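Local coordinates for peptidoglycan D,D-transpeptidase FtsI (Burkholderia pseudomallei, PDB 6HZI), which probably cross-links peptidoglycan peptide stems as a penicillin-binding D,D-transpeptidase, as FtsI (PBP3) relatives do for septal cell wall during division, at residues A[167-171]-A[172-176]; A[183-186]-A[187-191]; A[226-229]-A[230-234]; A[312-315]-A[316-320]. All coordinates share one frame; numbering follows the deposited sequence.

Interaction 1. Residues A[167-171]-A[172-176]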
loop_
_atom_site.group_PDB
_atom_site.type_symbol
_atom_site.label_atom_id
_atom_site.label_comp_id
_atom_site.label_asym_id
_atom_site.label_seq_id
_atom_site.Cartn_x
_atom_site.Cartn_y
_atom_site.Cartn_z
ATOM N N LYS A 167 9.677 18.383 -13.298
ATOM C CA LYS A 167 10.260 19.743 -13.528
ATOM C C LYS A 167 9.357 20.807 -12.907
ATOM O O LYS A 167 9.862 21.896 -12.703
ATOM C CB LYS A 167 10.488 20.060 -15.012
ATOM C CG LYS A 167 11.584 19.238 -15.674
ATOM C CD LYS A 167 11.732 19.421 -17.181
ATOM C CE LYS A 167 12.782 18.474 -17.748
ATOM N NZ LYS A 167 13.022 18.668 -19.188
ATOM N N ASN A 168 8.093 20.522 -12.583
ATOM C CA ASN A 168 7.219 21.497 -11.867
ATOM C C ASN A 168 7.293 21.356 -10.345
ATOM O O ASN A 168 6.563 22.123 -9.689
ATOM C CB ASN A 168 5.732 21.353 -12.190
ATOM C CG ASN A 168 5.429 21.643 -13.635
ATOM O OD1 ASN A 168 6.295 22.110 -14.362
ATOM N ND2 ASN A 168 4.214 21.352 -14.053
ATOM N N TRP A 169 8.067 20.416 -9.779
ATOM C CA TRP A 169 7.983 20.132 -8.314
ATOM C C TRP A 169 8.741 21.216 -7.534
ATOM O O TRP A 169 9.967 21.324 -7.712
ATOM C CB TRP A 169 8.527 18.750 -7.913
ATOM C CG TRP A 169 7.785 17.526 -8.356
ATOM C CD1 TRP A 169 6.767 17.422 -9.257
ATOM C CD2 TRP A 169 8.113 16.188 -7.959
ATOM N NE1 TRP A 169 6.424 16.113 -9.425
ATOM C CE2 TRP A 169 7.244 15.332 -8.656
ATOM C CE3 TRP A 169 9.044 15.643 -7.070
ATOM C CZ2 TRP A 169 7.264 13.954 -8.464
ATOM C CZ3 TRP A 169 9.098 14.280 -6.921
ATOM C CH2 TRP A 169 8.198 13.451 -7.585
ATOM N N ARG A 170 8.046 21.942 -6.658
ATOM C CA ARG A 170 8.682 22.713 -5.559
ATOM C C ARG A 170 9.212 21.690 -4.543
ATOM O O ARG A 170 8.626 20.594 -4.421
ATOM C CB ARG A 170 7.677 23.684 -4.921
ATOM C CG ARG A 170 7.114 24.755 -5.854
ATOM C CD ARG A 170 5.837 25.350 -5.280
ATOM N NE ARG A 170 6.159 26.114 -4.086
ATOM C CZ ARG A 170 5.295 26.518 -3.154
ATOM N NH1 ARG A 170 4.009 26.216 -3.237
ATOM N NH2 ARG A 170 5.729 27.231 -2.126
ATOM N N ARG A 171 10.253 22.025 -3.796
ATOM C CA ARG A 171 10.882 21.091 -2.818
ATOM C C ARG A 171 9.854 20.592 -1.782
ATOM O O ARG A 171 9.976 19.425 -1.381
ATOM C CB ARG A 171 12.085 21.754 -2.153
ATOM C CG ARG A 171 12.988 20.783 -1.410
ATOM C CD ARG A 171 14.332 21.399 -1.070
ATOM N NE ARG A 171 14.207 22.664 -0.331
ATOM C CZ ARG A 171 14.994 23.029 0.682
ATOM N NH1 ARG A 171 15.951 22.221 1.101
ATOM N NH2 ARG A 171 14.802 24.175 1.312
ATOM N N ILE A 172 8.887 21.421 -1.378
ATOM C CA ILE A 172 7.785 21.083 -0.429
ATOM C C ILE A 172 6.788 20.058 -1.046
ATOM O O ILE A 172 6.063 19.359 -0.287
ATOM C CB ILE A 172 7.081 22.383 -0.010
ATOM C CG1 ILE A 172 6.038 22.178 1.085
ATOM C CG2 ILE A 172 6.422 23.059 -1.194
ATOM C CD1 ILE A 172 6.539 21.424 2.315
ATOM N N GLU A 173 6.666 19.988 -2.372
ATOM C CA GLU A 173 5.790 18.992 -3.031
ATOM C C GLU A 173 6.500 17.630 -3.040
ATOM O O GLU A 173 5.842 16.635 -2.759
ATOM C CB GLU A 173 5.403 19.501 -4.418
ATOM C CG GLU A 173 4.368 20.607 -4.329
ATOM C CD GLU A 173 4.421 21.659 -5.422
ATOM O OE1 GLU A 173 5.411 21.692 -6.196
ATOM O OE2 GLU A 173 3.466 22.435 -5.492
ATOM N N GLN A 174 7.789 17.592 -3.374
ATOM C CA GLN A 174 8.628 16.399 -3.143
ATOM C C GLN A 174 8.406 15.920 -1.697
ATOM O O GLN A 174 8.266 14.735 -1.462
ATOM C CB GLN A 174 10.104 16.707 -3.400
ATOM C CG GLN A 174 10.969 15.454 -3.346
ATOM C CD GLN A 174 12.345 15.691 -3.903
ATOM O OE1 GLN A 174 12.533 16.629 -4.646
ATOM N NE2 GLN A 174 13.315 14.851 -3.562
ATOM N N ALA A 175 8.338 16.826 -0.737
ATOM C CA ALA A 175 8.182 16.419 0.668
ATOM C C ALA A 175 6.823 15.749 0.794
ATOM O O ALA A 175 6.791 14.601 1.239
ATOM C CB ALA A 175 8.295 17.603 1.601
ATOM N N THR A 176 5.745 16.477 0.461
ATOM C CA THR A 176 4.351 16.003 0.664
ATOM C C THR A 176 4.239 14.661 -0.069
ATOM O O THR A 176 3.678 13.738 0.499
ATOM C CB THR A 176 3.276 16.996 0.203
ATOM O OG1 THR A 176 3.504 17.264 -1.187
ATOM C CG2 THR A 176 3.267 18.262 1.035
#

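Interaction 2. Residues A[183-186]-A[187-191]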
loop_
_atom_site.group_PDB
_atom_site.type_symbol
_atom_site.label_atom_id
_atom_site.label_comp_id
_atom_site.label_asym_id
_atom_site.label_seq_id
_atom_site.Cartn_x
_atom_site.Cartn_y
_atom_site.Cartn_z
ATOM N N LEU A 183 -0.340 13.708 -4.883
ATOM C CA LEU A 183 -0.529 12.787 -6.035
ATOM C C LEU A 183 -1.788 11.982 -5.746
ATOM O O LEU A 183 -2.197 11.933 -4.555
ATOM C CB LEU A 183 0.709 11.913 -6.269
ATOM C CG LEU A 183 0.920 10.739 -5.305
ATOM C CD1 LEU A 183 1.983 9.774 -5.834
ATOM C CD2 LEU A 183 1.298 11.230 -3.894
ATOM N N SER A 184 -2.406 11.395 -6.775
ATOM C CA SER A 184 -3.611 10.565 -6.563
ATOM C C SER A 184 -3.398 9.236 -7.288
ATOM O O SER A 184 -2.750 9.212 -8.346
ATOM C CB SER A 184 -4.899 11.283 -6.966
ATOM O OG SER A 184 -4.853 11.617 -8.338
ATOM N N VAL A 185 -3.941 8.168 -6.704
ATOM C CA VAL A 185 -3.792 6.768 -7.190
ATOM C C VAL A 185 -5.146 6.090 -7.026
ATOM O O VAL A 185 -5.936 6.587 -6.217
ATOM C CB VAL A 185 -2.718 6.041 -6.360
ATOM C CG1 VAL A 185 -1.414 6.800 -6.401
ATOM C CG2 VAL A 185 -3.169 5.823 -4.902
ATOM N N SER A 186 -5.350 4.945 -7.681
ATOM C CA SER A 186 -6.476 4.022 -7.390
ATOM C C SER A 186 -5.989 2.939 -6.432
ATOM O O SER A 186 -4.757 2.724 -6.351
ATOM C CB SER A 186 -7.009 3.416 -8.634
ATOM O OG SER A 186 -6.043 2.575 -9.241
ATOM N N LEU A 187 -6.910 2.284 -5.731
ATOM C CA LEU A 187 -6.509 1.163 -4.867
ATOM C C LEU A 187 -5.840 0.101 -5.741
ATOM O O LEU A 187 -4.849 -0.527 -5.282
ATOM C CB LEU A 187 -7.702 0.594 -4.110
ATOM C CG LEU A 187 -7.303 -0.471 -3.085
ATOM C CD1 LEU A 187 -6.538 0.157 -1.931
ATOM C CD2 LEU A 187 -8.511 -1.234 -2.560
ATOM N N PHE A 188 -6.301 -0.063 -6.984
ATOM C CA PHE A 188 -5.706 -1.064 -7.915
ATOM C C PHE A 188 -4.224 -0.729 -8.150
ATOM O O PHE A 188 -3.370 -1.605 -8.015
ATOM C CB PHE A 188 -6.493 -1.203 -9.220
ATOM C CG PHE A 188 -5.938 -2.246 -10.154
ATOM C CD1 PHE A 188 -4.792 -2.000 -10.890
ATOM C CD2 PHE A 188 -6.559 -3.459 -10.314
ATOM C CE1 PHE A 188 -4.287 -2.957 -11.756
ATOM C CE2 PHE A 188 -6.079 -4.395 -11.204
ATOM C CZ PHE A 188 -4.944 -4.142 -11.927
ATOM N N GLN A 189 -3.902 0.533 -8.430
ATOM C CA GLN A 189 -2.492 0.931 -8.670
ATOM C C GLN A 189 -1.622 0.581 -7.442
ATOM O O GLN A 189 -0.424 0.128 -7.622
ATOM C CB GLN A 189 -2.462 2.406 -9.033
ATOM C CG GLN A 189 -2.977 2.705 -10.444
ATOM C CD GLN A 189 -2.997 4.193 -10.686
ATOM O OE1 GLN A 189 -3.280 4.960 -9.749
ATOM N NE2 GLN A 189 -2.640 4.599 -11.918
ATOM N N LEU A 190 -2.166 0.741 -6.236
ATOM C CA LEU A 190 -1.365 0.587 -4.984
ATOM C C LEU A 190 -1.084 -0.893 -4.775
ATOM O O LEU A 190 0.051 -1.223 -4.450
ATOM C CB LEU A 190 -2.092 1.178 -3.770
ATOM C CG LEU A 190 -2.098 2.712 -3.710
ATOM C CD1 LEU A 190 -2.871 3.243 -2.489
ATOM C CD2 LEU A 190 -0.674 3.239 -3.748
ATOM N N ALA A 191 -2.089 -1.727 -4.996
ATOM C CA ALA A 191 -1.985 -3.193 -4.941
ATOM C C ALA A 191 -0.924 -3.623 -5.939
ATOM O O ALA A 191 -0.083 -4.458 -5.581
ATOM C CB ALA A 191 -3.320 -3.851 -5.220
HETATM O O HOH W 1 -1.479 7.113 -9.858
#

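Interaction 3. Residues A[226-229]-A[230-234]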
loop_
_atom_site.group_PDB
_atom_site.type_symbol
_atom_site.label_atom_id
_atom_site.label_comp_id
_atom_site.label_asym_id
_atom_site.label_seq_id
_atom_site.Cartn_x
_atom_site.Cartn_y
_atom_site.Cartn_z
ATOM N N THR A 226 17.488 -7.006 -2.958
ATOM C CA THR A 226 17.922 -6.721 -1.560
ATOM C C THR A 226 17.087 -5.538 -1.058
ATOM O O THR A 226 16.643 -5.623 0.100
ATOM C CB THR A 226 19.427 -6.457 -1.394
ATOM O OG1 THR A 226 20.020 -7.531 -2.098
ATOM C CG2 THR A 226 19.923 -6.458 0.049
ATOM N N THR A 227 16.777 -4.576 -1.937
ATOM C CA THR A 227 15.918 -3.423 -1.597
ATOM C C THR A 227 14.571 -3.992 -1.126
ATOM O O THR A 227 14.063 -3.552 -0.094
ATOM C CB THR A 227 15.838 -2.395 -2.735
ATOM O OG1 THR A 227 17.115 -1.811 -2.928
ATOM C CG2 THR A 227 14.907 -1.242 -2.424
ATOM N N ALA A 228 14.081 -5.033 -1.772
ATOM C CA ALA A 228 12.689 -5.483 -1.609
ATOM C C ALA A 228 12.617 -6.306 -0.340
ATOM O O ALA A 228 11.680 -6.144 0.433
ATOM C CB ALA A 228 12.226 -6.243 -2.831
ATOM N N ARG A 229 13.597 -7.157 -0.113
ATOM C CA ARG A 229 13.605 -7.977 1.130
ATOM C C ARG A 229 13.638 -7.025 2.332
ATOM O O ARG A 229 13.015 -7.294 3.376
ATOM C CB ARG A 229 14.829 -8.903 1.134
ATOM C CG ARG A 229 14.736 -10.032 0.116
ATOM C CD ARG A 229 15.900 -10.997 0.148
ATOM N NE ARG A 229 16.063 -11.456 -1.221
ATOM C CZ ARG A 229 17.111 -11.200 -1.997
ATOM N NH1 ARG A 229 18.154 -10.538 -1.529
ATOM N NH2 ARG A 229 17.129 -11.636 -3.244
ATOM N N GLU A 230 14.426 -5.955 2.222
ATOM C CA GLU A 230 14.638 -5.027 3.352
ATOM C C GLU A 230 13.366 -4.244 3.658
ATOM O O GLU A 230 13.082 -4.010 4.856
ATOM C CB GLU A 230 15.859 -4.191 3.003
ATOM C CG GLU A 230 17.052 -5.031 3.324
ATOM C CD GLU A 230 18.303 -4.348 2.984
ATOM O OE1 GLU A 230 18.183 -3.297 2.262
ATOM O OE2 GLU A 230 19.341 -4.863 3.467
ATOM N N VAL A 231 12.623 -3.866 2.622
ATOM C CA VAL A 231 11.338 -3.154 2.812
ATOM C C VAL A 231 10.327 -4.151 3.379
ATOM O O VAL A 231 9.533 -3.760 4.271
ATOM C CB VAL A 231 10.910 -2.475 1.504
ATOM C CG1 VAL A 231 9.530 -1.833 1.601
ATOM C CG2 VAL A 231 11.958 -1.442 1.121
ATOM N N ARG A 232 10.405 -5.412 2.945
ATOM C CA ARG A 232 9.512 -6.462 3.506
ATOM C C ARG A 232 9.745 -6.585 5.023
ATOM O O ARG A 232 8.727 -6.642 5.772
ATOM C CB ARG A 232 9.646 -7.771 2.735
ATOM C CG ARG A 232 8.999 -7.764 1.355
ATOM C CD ARG A 232 8.588 -9.154 0.887
ATOM N NE ARG A 232 9.690 -10.091 0.691
ATOM C CZ ARG A 232 10.529 -10.057 -0.338
ATOM N NH1 ARG A 232 10.440 -9.112 -1.254
ATOM N NH2 ARG A 232 11.487 -10.945 -0.434
ATOM N N THR A 233 11.004 -6.611 5.488
ATOM C CA THR A 233 11.349 -6.629 6.957
ATOM C C THR A 233 10.712 -5.417 7.640
ATOM O O THR A 233 10.035 -5.549 8.647
ATOM C CB THR A 233 12.868 -6.619 7.172
ATOM O OG1 THR A 233 13.423 -7.747 6.494
ATOM C CG2 THR A 233 13.247 -6.645 8.630
ATOM N N MET A 234 10.853 -4.261 7.024
ATOM C CA MET A 234 10.240 -3.043 7.571
ATOM C C MET A 234 8.702 -3.160 7.565
ATOM O O MET A 234 8.084 -2.701 8.535
ATOM C CB MET A 234 10.690 -1.822 6.761
ATOM C CG MET A 234 12.156 -1.506 6.895
ATOM S SD MET A 234 12.621 -0.238 5.652
ATOM C CE MET A 234 14.414 -0.310 5.761
#

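Interaction 4. Residues A[312-315]-A[316-320]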
loop_
_atom_site.group_PDB
_atom_site.type_symbol
_atom_site.label_atom_id
_atom_site.label_comp_id
_atom_site.label_asym_id
_atom_site.label_seq_id
_atom_site.Cartn_x
_atom_site.Cartn_y
_atom_site.Cartn_z
ATOM N N PRO A 312 -7.765 -4.323 10.275
ATOM C CA PRO A 312 -8.449 -5.553 10.676
ATOM C C PRO A 312 -9.167 -6.238 9.492
ATOM O O PRO A 312 -9.243 -7.457 9.465
ATOM C CB PRO A 312 -9.411 -5.063 11.773
ATOM C CG PRO A 312 -8.918 -3.688 12.140
ATOM C CD PRO A 312 -8.341 -3.114 10.867
ATOM N N VAL A 313 -9.615 -5.475 8.498
ATOM C CA VAL A 313 -10.236 -6.084 7.284
ATOM C C VAL A 313 -9.151 -6.821 6.493
ATOM O O VAL A 313 -9.415 -7.960 6.119
ATOM C CB VAL A 313 -10.980 -5.064 6.418
ATOM C CG1 VAL A 313 -11.608 -5.749 5.225
ATOM C CG2 VAL A 313 -12.034 -4.336 7.227
ATOM N N PHE A 314 -7.980 -6.193 6.278
ATOM C CA PHE A 314 -6.753 -6.840 5.732
ATOM C C PHE A 314 -6.499 -8.143 6.510
ATOM O O PHE A 314 -6.350 -9.272 5.906
ATOM C CB PHE A 314 -5.536 -5.915 5.858
ATOM C CG PHE A 314 -4.202 -6.543 5.531
ATOM C CD1 PHE A 314 -3.776 -6.484 4.230
ATOM C CD2 PHE A 314 -3.358 -7.148 6.468
ATOM C CE1 PHE A 314 -2.563 -7.019 3.845
ATOM C CE2 PHE A 314 -2.144 -7.709 6.063
ATOM C CZ PHE A 314 -1.754 -7.642 4.753
ATOM N N SER A 315 -6.476 -8.025 7.845
ATOM C CA SER A 315 -6.176 -9.181 8.736
ATOM C C SER A 315 -7.113 -10.371 8.432
ATOM O O SER A 315 -6.654 -11.514 8.242
ATOM C CB SER A 315 -6.275 -8.805 10.196
ATOM O OG SER A 315 -5.910 -9.939 10.972
ATOM N N ALA A 316 -8.404 -10.114 8.462
ATOM C CA ALA A 316 -9.444 -11.161 8.268
ATOM C C ALA A 316 -9.298 -11.779 6.866
ATOM O O ALA A 316 -9.184 -13.018 6.781
ATOM C CB ALA A 316 -10.820 -10.560 8.504
ATOM N N ILE A 317 -9.207 -10.955 5.809
ATOM C CA ILE A 317 -9.064 -11.463 4.411
ATOM C C ILE A 317 -7.774 -12.309 4.317
ATOM O O ILE A 317 -7.750 -13.341 3.619
ATOM C CB ILE A 317 -9.068 -10.290 3.393
ATOM C CG1 ILE A 317 -10.421 -9.575 3.346
ATOM C CG2 ILE A 317 -8.664 -10.769 1.996
ATOM C CD1 ILE A 317 -10.405 -8.304 2.540
ATOM N N VAL A 318 -6.690 -11.845 4.924
ATOM C CA VAL A 318 -5.395 -12.538 4.768
ATOM C C VAL A 318 -5.470 -13.923 5.427
ATOM O O VAL A 318 -5.079 -14.901 4.773
ATOM C CB VAL A 318 -4.234 -11.683 5.300
ATOM C CG1 VAL A 318 -2.971 -12.521 5.419
ATOM C CG2 VAL A 318 -3.998 -10.476 4.379
ATOM N N GLY A 319 -5.876 -14.007 6.693
ATOM C CA GLY A 319 -6.037 -15.314 7.355
ATOM C C GLY A 319 -6.996 -16.215 6.573
ATOM O O GLY A 319 -6.642 -17.381 6.263
ATOM N N ASP A 320 -8.173 -15.718 6.191
ATOM C CA ASP A 320 -9.152 -16.623 5.528
ATOM C C ASP A 320 -8.499 -17.099 4.230
ATOM O O ASP A 320 -8.597 -18.278 3.903
ATOM C CB ASP A 320 -10.527 -15.961 5.337
ATOM C CG ASP A 320 -11.273 -15.721 6.641
ATOM O OD1 ASP A 320 -10.954 -16.414 7.626
ATOM O OD2 ASP A 320 -12.154 -14.820 6.680
#

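Interaction 1. Residues A[167-171]-A[172-176]
Glu173 folds back on the start of its own helix and takes the backbone N-H of Arg170: N to OE1 is 2.7 Å, with 154° at the hydrogen, and the oxygen is met nearly along its C-O bond. A bend at chi2 (149°) brings the carboxylate round to that amide. Main-chain bonds follow. The carbonyl O of Arg170 accepts twice, from Glu173 N at 2.9 Å, which stands above the carbonyl plane, and from Gln174 N at 3.3 Å, almost in line with the C=O. Arg171 O then receives Ala175 N. This is the N-terminus of helix 171-178, with Arg170 as N-cap and Glu173, three residues on, closing the turn from its side chain; a carboxylate there would also probably suit the helix dipole. Charge plays a looser part, since Arg170 NH1 and Glu173 OE2 stay 4.4 Å apart, too far for a salt bridge, with their planes nearly perpendicular. In the packing, Ile172 CG2 sits over the centre of one face of the Arg170 guanidinium, 4.1 Å above it. On the buried side, Gln174 CB meets Trp169 CE3 at 4.0 Å, the indole being tethered through NE1 to Arg164 O and the Gln174 amide through NE2 to Met133 O.

Interaction 2. Residues A[183-186]-A[187-191]
The extended backbone of Val185 and Ser186 turns directly into helix 187-198, whose first turn is closed by Leu190 N donating to Ser186 O at 3.3 Å. Ser186 is the N-cap and pairs with Gln189 in a capping box, each side chain serving the other's main chain. Gln189 N gives its hydrogen to Ser186 OG over 3.1 Å at a fairly straight 162°; the hydroxyl reaches that amide because chi1 of 65° sets OG between the serine's own N and carbonyl carbon. In return Ser186 N donates to Gln189 OE1 at 2.9 Å, arriving tilted from the plane of the amide carbonyl. The same OE1 lies 2.8 Å from a water that also approaches Ser184 O, while NE2 of this glutamine is held by Gln149 O and Ala160 O, so both ends of the buried amide have partners. Beside the cap, Val185 CG2 presses on Leu190 CG at 3.5 Å, tighter than an ordinary carbon contact, and the two side chains cross at about a right angle. Val185 pairs through its backbone with Phe63 of strand 62-63, and beyond the cap Leu187 and Phe188 pack on the central sheet, Leu187 against strands 33-40 and 290-297, Phe188 against Met37.

Interaction 3. Residues A[226-229]-A[230-234]
Four regular i to i+4 bonds run through this part of helix 225-238, from Glu230 N to Thr226 O, Val231 N to Thr227 O, Arg232 N to Ala228 O and Thr233 N to Arg229 O, all between 2.9 and 3.1 Å. Arg229 O has a second donor: the hydroxyl of Thr233 bends back to it, OG1 to O 3.2 Å, and the two donors reach the carbonyl oxygen from opposite faces of its plane. With chi1 at -57°, OG1 lies beside the threonine's own N and faces the preceding turn. Arg232 likewise folds backwards, and a bend at chi3 (-64°) helps bring one face of its guanidinium over Arg229 CA, 3.9 Å from the plane and offset toward the rim. Its NH2 comes within 3.4 Å of Arg229 CG, whereas the two guanidiniums stand 85° apart. The charge of Arg232 is answered by a salt bridge to Asp200, and NE and NH1 bind Pro286 O and Ile197 O. On the exposed flank the side chains of Thr226 and Glu230 lie side by side, Thr226 CG2 3.8 Å from Glu230 OE2. Thr227 and Val231 face helix 70-79, where Thr227 OG1 bonds Asp79, and Met234 reaches helix 114-120; Arg232 joins this helix to the end of helix 187-198 and the loop before strand 290-297.

Interaction 4. Residues A[312-315]-A[316-320]
One face of the Phe314 ring is covered by Val318 CG2, which stands over the ring centre, 3.6 Å from the centroid and only 10° off the normal, a well-centred CH-pi contact. All six ring carbons lie at similar distances from this one methyl, CZ being the nearest at 3.6 Å. The ring also meets Phe279, with the two planes about 55° apart. Phe314 CG is anti to the backbone N (chi1 171°), which swings the ring forward along the helix toward the next turn, where it receives the methyl flat on. The same methyl sits close to Phe314 O, which takes Val318 N at 2.8 Å. One residue earlier in the helix the pattern is purely aliphatic: Val313 CG1 touches Ile317 CD1 at 3.9 Å, the side chains crossing at a slant. Beneath that pair Ile317 N donates to Val313 O. Ser315 OG bonds the carbonyl O of Ala249 in a neighbouring loop. Val313, Phe314, Ile317 and Val318 all pack on strand 290-297, and Val313, Ala316 and Ile317 also meet helix 12-28. A late helix laid on the central antiparallel sheet beside an N-terminal helix is characteristic of the penicillin-binding transpeptidase and beta-lactamase fold.

Overall arrangement
All four contacts are local, made within or at the start of a helix, yet they differ with depth. Interaction 2 lies nearest the centre of the chain and is wholly buried, so its polar cap is satisfied inside the protein; interaction 1, about 22 Å from that centre, caps a helix at a partly exposed edge and mixes charge with packing. Mid-helix, interaction 3 has a solvent-facing and a buried flank, whereas interaction 4 is mainly apolar. Interactions 2 and 4 share strands 33-40 and 290-297 of the central sheet, their centres about 20 Å apart. Interactions 1 and 4 fall on opposite sides of the chain's centre, about 36 Å between centres.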